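Local coordinates for protein putative sarcosine dimethylglycine methyltransferase (Galdieria sulphuraria, PDB 2O57) that probably transfers methyl groups from S-adenosylmethionine to sarcosine and dimethylglycine, at residues Ser72-Met76 and Thr77-Gln81; Ser219-Glu223 and Cys224-Thr228. One frame throughout, in Å; residues are numbered along the deposited sequence.

Contact 1 (Ser72-Met76 and Thr77-Gln81); sequences SELAM and TGVLQ
Thr77 doubles back on the last turn of helix 59-76 and grips the carbonyl of Leu74 twice. Its OG1 donates to Leu74 O at 2.8 Å, in the carbonyl plane, while its backbone N reaches the same oxygen from above that plane. The hydroxyl can do this because OG1 lies between the backbone N and the carbonyl carbon (chi1 75°), which turns it back toward the helix. A valine in its place would probably leave Leu74 O with the backbone N-H alone and put a methyl group against a buried carbonyl. Gly78 then takes the chain out of helical geometry at positive phi (86°), where a side chain would collide with the carbonyl oxygen of Thr77, and its N donates to Ala75 O at 3.0 Å.

Packing is closest on the buried side, where leucine and valine suit an apolar setting. Leu74, with CG anti to its N (chi1 -158°), presents CD1 to Val79 CG2 at 3.8 Å, the two side chains crossing at about a right angle. Leu80 CD1 slides in against Leu74 CB, also at 3.8 Å, and lies more loosely by Ala75 CB at 4.1 Å. Strands 151-157 and 181-190 continue this layer, Phe153 touching Leu74, Val79 and Leu80.

The other side is wetter. A water donates to Ala75 O at 2.8 Å and accepts from Leu80 N, bridging helix end and loop, and exposed Gln81 folds back so that NE2 donates to Gly78 O at 2.9 Å. The chemistry thus implies a division of labour: branched aliphatic groups seat the turn on the sheet, while a hydroxyl, a glycine and a water satisfy the polar backbone as the chain heads for strand 85-89.

Contact 2 (Ser219-Glu223 and Cys224-Thr228); sequences SLAKE and CGLVT
Backbone torsions do the work where Ala221 meets Leu226: Gly225 at phi 78° and psi 23° reverses the chain so that Leu226 N faces back to Ala221 O. This is a Schellman motif with Gly225 as its C-prime residue, ending helix 214-223 and leading into strand 226-233. Its two defining bonds run from Leu226 N to Ala221 O at 2.8 Å and from Gly225 N to Lys222 O at 3.0 Å. Glycine suits the position because positive phi costs it little.

Ala221 O is held by two donors, Leu226 N and Cys224 N, which arrive on opposite faces of its carbonyl plane. Cys224 N also lies 3.3 Å from Leu220 O, a longer bond that carries the helical pattern one step further.

Apolar closure is brief: the methyl of Ala221 meets Leu226 CB at 3.9 Å, and the small alanine lets the strand come in close. Both side chains rest on Phe291 of strand 284-293, the sheet neighbour of this strand. Lys222 and Glu223 are exposed, as charged residues can be; Glu223 and Cys224 touch Leu167 and Gln171, respectively, of helix 166-176. Lys222 CA makes a C-H contact with Leu226 O at 3.4 Å. Cys224 SG, anti to its own carbonyl carbon (chi1 -60°), lies 3.3 Å from Leu220 O.

Both contacts are helix ends at which a glycine with positive phi turns the chain toward a strand, and both are only partly buried. Contact 1 has more of its touching residues buried: its leucines and valine lie on the central strands 151-157 and 181-190, and Glu73 forms salt bridges to Arg230 of its own chain and to Arg234 of the second subunit. Contact 2 lies at the sheet margin and includes the first part of outermost strand 226-233, with exposed Lys222 and Glu223. A side-chain hydroxyl and a water assist contact 1, whereas contact 2 relies mainly on backbone N-H to carbonyl bonds. Their nearest atoms are about 9 Å apart, yet Thr77 packs on Leu229 and Arg230 of the strand that contact 2 leads into.

Contact 1 (Ser72-Met76 and Thr77-Gln81)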
# COMPACT_ATOMS: atom_id res chain seq x y z
N SER A 72 -3.62 9.27 -6.29
CA SER A 72 -4.09 8.23 -7.20
C SER A 72 -5.01 7.23 -6.49
O SER A 72 -6.02 6.84 -7.06
CB SER A 72 -2.89 7.54 -7.87
OG SER A 72 -3.33 6.52 -8.76
N GLU A 73 -4.68 6.86 -5.25
CA GLU A 73 -5.49 5.92 -4.47
C GLU A 73 -6.86 6.58 -4.24
O GLU A 73 -7.89 5.98 -4.50
CB GLU A 73 -4.80 5.54 -3.15
CG GLU A 73 -3.44 4.77 -3.33
CD GLU A 73 -3.61 3.33 -3.75
OE1 GLU A 73 -4.76 2.81 -3.70
OE2 GLU A 73 -2.62 2.70 -4.13
N LEU A 74 -6.85 7.83 -3.79
CA LEU A 74 -8.06 8.58 -3.56
C LEU A 74 -8.91 8.73 -4.84
O LEU A 74 -10.13 8.60 -4.80
CB LEU A 74 -7.71 9.96 -3.00
CG LEU A 74 -8.77 10.73 -2.21
CD1 LEU A 74 -9.46 9.86 -1.16
CD2 LEU A 74 -8.07 11.94 -1.53
N ALA A 75 -8.26 9.03 -5.96
CA ALA A 75 -8.98 9.22 -7.24
C ALA A 75 -9.75 7.96 -7.68
O ALA A 75 -10.87 8.05 -8.25
CB ALA A 75 -8.02 9.68 -8.34
N MSE A 76 -9.15 6.78 -7.41
CA MSE A 76 -9.79 5.49 -7.75
C MSE A 76 -11.13 5.32 -7.01
O MSE A 76 -11.98 4.56 -7.46
CB MSE A 76 -8.85 4.30 -7.46
CG MSE A 76 -7.58 4.27 -8.32
SE MSE A 76 -8.00 3.86 -10.15
CE MSE A 76 -7.93 1.92 -10.04
N THR A 77 -11.33 6.02 -5.89
CA THR A 77 -12.62 5.92 -5.16
C THR A 77 -13.73 6.80 -5.75
O THR A 77 -14.87 6.73 -5.27
CB THR A 77 -12.48 6.22 -3.62
OG1 THR A 77 -12.32 7.63 -3.41
CG2 THR A 77 -11.31 5.40 -2.98
N GLY A 78 -13.42 7.62 -6.76
CA GLY A 78 -14.41 8.51 -7.36
C GLY A 78 -14.64 9.87 -6.72
O GLY A 78 -15.36 10.68 -7.30
N VAL A 79 -14.00 10.15 -5.59
CA VAL A 79 -14.33 11.37 -4.82
C VAL A 79 -13.69 12.64 -5.36
O VAL A 79 -14.14 13.76 -5.02
CB VAL A 79 -14.01 11.28 -3.29
CG1 VAL A 79 -14.93 10.24 -2.58
CG2 VAL A 79 -12.51 11.03 -3.03
N LEU A 80 -12.68 12.52 -6.22
CA LEU A 80 -11.91 13.70 -6.65
C LEU A 80 -12.48 14.37 -7.94
O LEU A 80 -11.77 14.66 -8.91
CB LEU A 80 -10.39 13.42 -6.69
CG LEU A 80 -9.70 12.95 -5.37
CD1 LEU A 80 -8.18 12.67 -5.60
CD2 LEU A 80 -9.87 13.99 -4.31
N GLN A 81 -13.78 14.59 -7.92
CA GLN A 81 -14.48 15.27 -9.01
C GLN A 81 -14.16 16.76 -8.93
O GLN A 81 -13.83 17.27 -7.86
CB GLN A 81 -15.99 15.01 -8.90
CG GLN A 81 -16.38 13.52 -8.84
CD GLN A 81 -16.06 12.78 -10.15
OE1 GLN A 81 -16.21 13.34 -11.24
NE2 GLN A 81 -15.63 11.52 -10.04
O HOH W 1 -12.03 10.61 -8.41

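Contact 2 (Ser219-Glu223 and Cys224-Thr228)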
# COMPACT_ATOMS: atom_id res chain seq x y z
N SER A 219 -9.74 -0.12 14.00
CA SER A 219 -10.70 -0.35 15.09
C SER A 219 -11.44 0.94 15.44
O SER A 219 -12.67 0.96 15.56
CB SER A 219 -9.96 -0.86 16.33
OG SER A 219 -10.88 -0.94 17.41
N LEU A 220 -10.70 2.02 15.64
CA LEU A 220 -11.29 3.34 15.92
C LEU A 220 -12.17 3.80 14.76
O LEU A 220 -13.30 4.22 14.98
CB LEU A 220 -10.21 4.40 16.21
CG LEU A 220 -9.35 4.20 17.47
CD1 LEU A 220 -8.23 5.28 17.52
CD2 LEU A 220 -10.22 4.28 18.74
N ALA A 221 -11.65 3.71 13.55
CA ALA A 221 -12.43 4.14 12.39
C ALA A 221 -13.77 3.34 12.34
O ALA A 221 -14.83 3.90 12.08
CB ALA A 221 -11.66 3.94 11.11
N LYS A 222 -13.69 2.03 12.57
CA LYS A 222 -14.89 1.18 12.45
C LYS A 222 -15.94 1.55 13.48
O LYS A 222 -17.11 1.62 13.15
CB LYS A 222 -14.55 -0.30 12.59
CG LYS A 222 -15.76 -1.26 12.55
CD LYS A 222 -15.26 -2.69 12.71
CE LYS A 222 -16.42 -3.69 12.99
NZ LYS A 222 -15.91 -5.08 12.80
N GLU A 223 -15.50 1.78 14.71
CA GLU A 223 -16.35 2.28 15.79
C GLU A 223 -17.16 3.54 15.35
O GLU A 223 -18.30 3.75 15.78
CB GLU A 223 -15.43 2.64 16.95
CG GLU A 223 -15.92 2.22 18.21
CD GLU A 223 -15.10 2.78 19.33
OE1 GLU A 223 -13.97 2.27 19.54
OE2 GLU A 223 -15.62 3.73 19.98
N CYS A 224 -16.52 4.37 14.51
CA CYS A 224 -17.08 5.64 14.06
C CYS A 224 -17.87 5.57 12.75
O CYS A 224 -18.22 6.61 12.17
CB CYS A 224 -15.96 6.68 13.94
SG CYS A 224 -15.14 6.95 15.54
N GLY A 225 -18.11 4.35 12.26
CA GLY A 225 -18.81 4.15 10.98
C GLY A 225 -17.94 4.36 9.74
O GLY A 225 -18.46 4.63 8.65
N LEU A 226 -16.62 4.22 9.91
CA LEU A 226 -15.70 4.28 8.76
C LEU A 226 -15.10 2.93 8.48
O LEU A 226 -14.30 2.40 9.28
CB LEU A 226 -14.56 5.29 8.96
CG LEU A 226 -14.91 6.72 9.37
CD1 LEU A 226 -13.65 7.53 9.73
CD2 LEU A 226 -15.66 7.36 8.24
N VAL A 227 -15.46 2.39 7.32
CA VAL A 227 -14.90 1.10 6.88
C VAL A 227 -13.52 1.31 6.24
O VAL A 227 -13.29 2.33 5.56
CB VAL A 227 -15.88 0.37 5.92
CG1 VAL A 227 -16.00 1.09 4.60
CG2 VAL A 227 -15.46 -1.09 5.71
N THR A 228 -12.61 0.37 6.49
CA THR A 228 -11.26 0.44 5.96
C THR A 228 -11.29 -0.23 4.59
O THR A 228 -11.62 -1.43 4.46
CB THR A 228 -10.25 -0.24 6.89
OG1 THR A 228 -10.19 0.46 8.13
CG2 THR A 228 -8.88 -0.20 6.24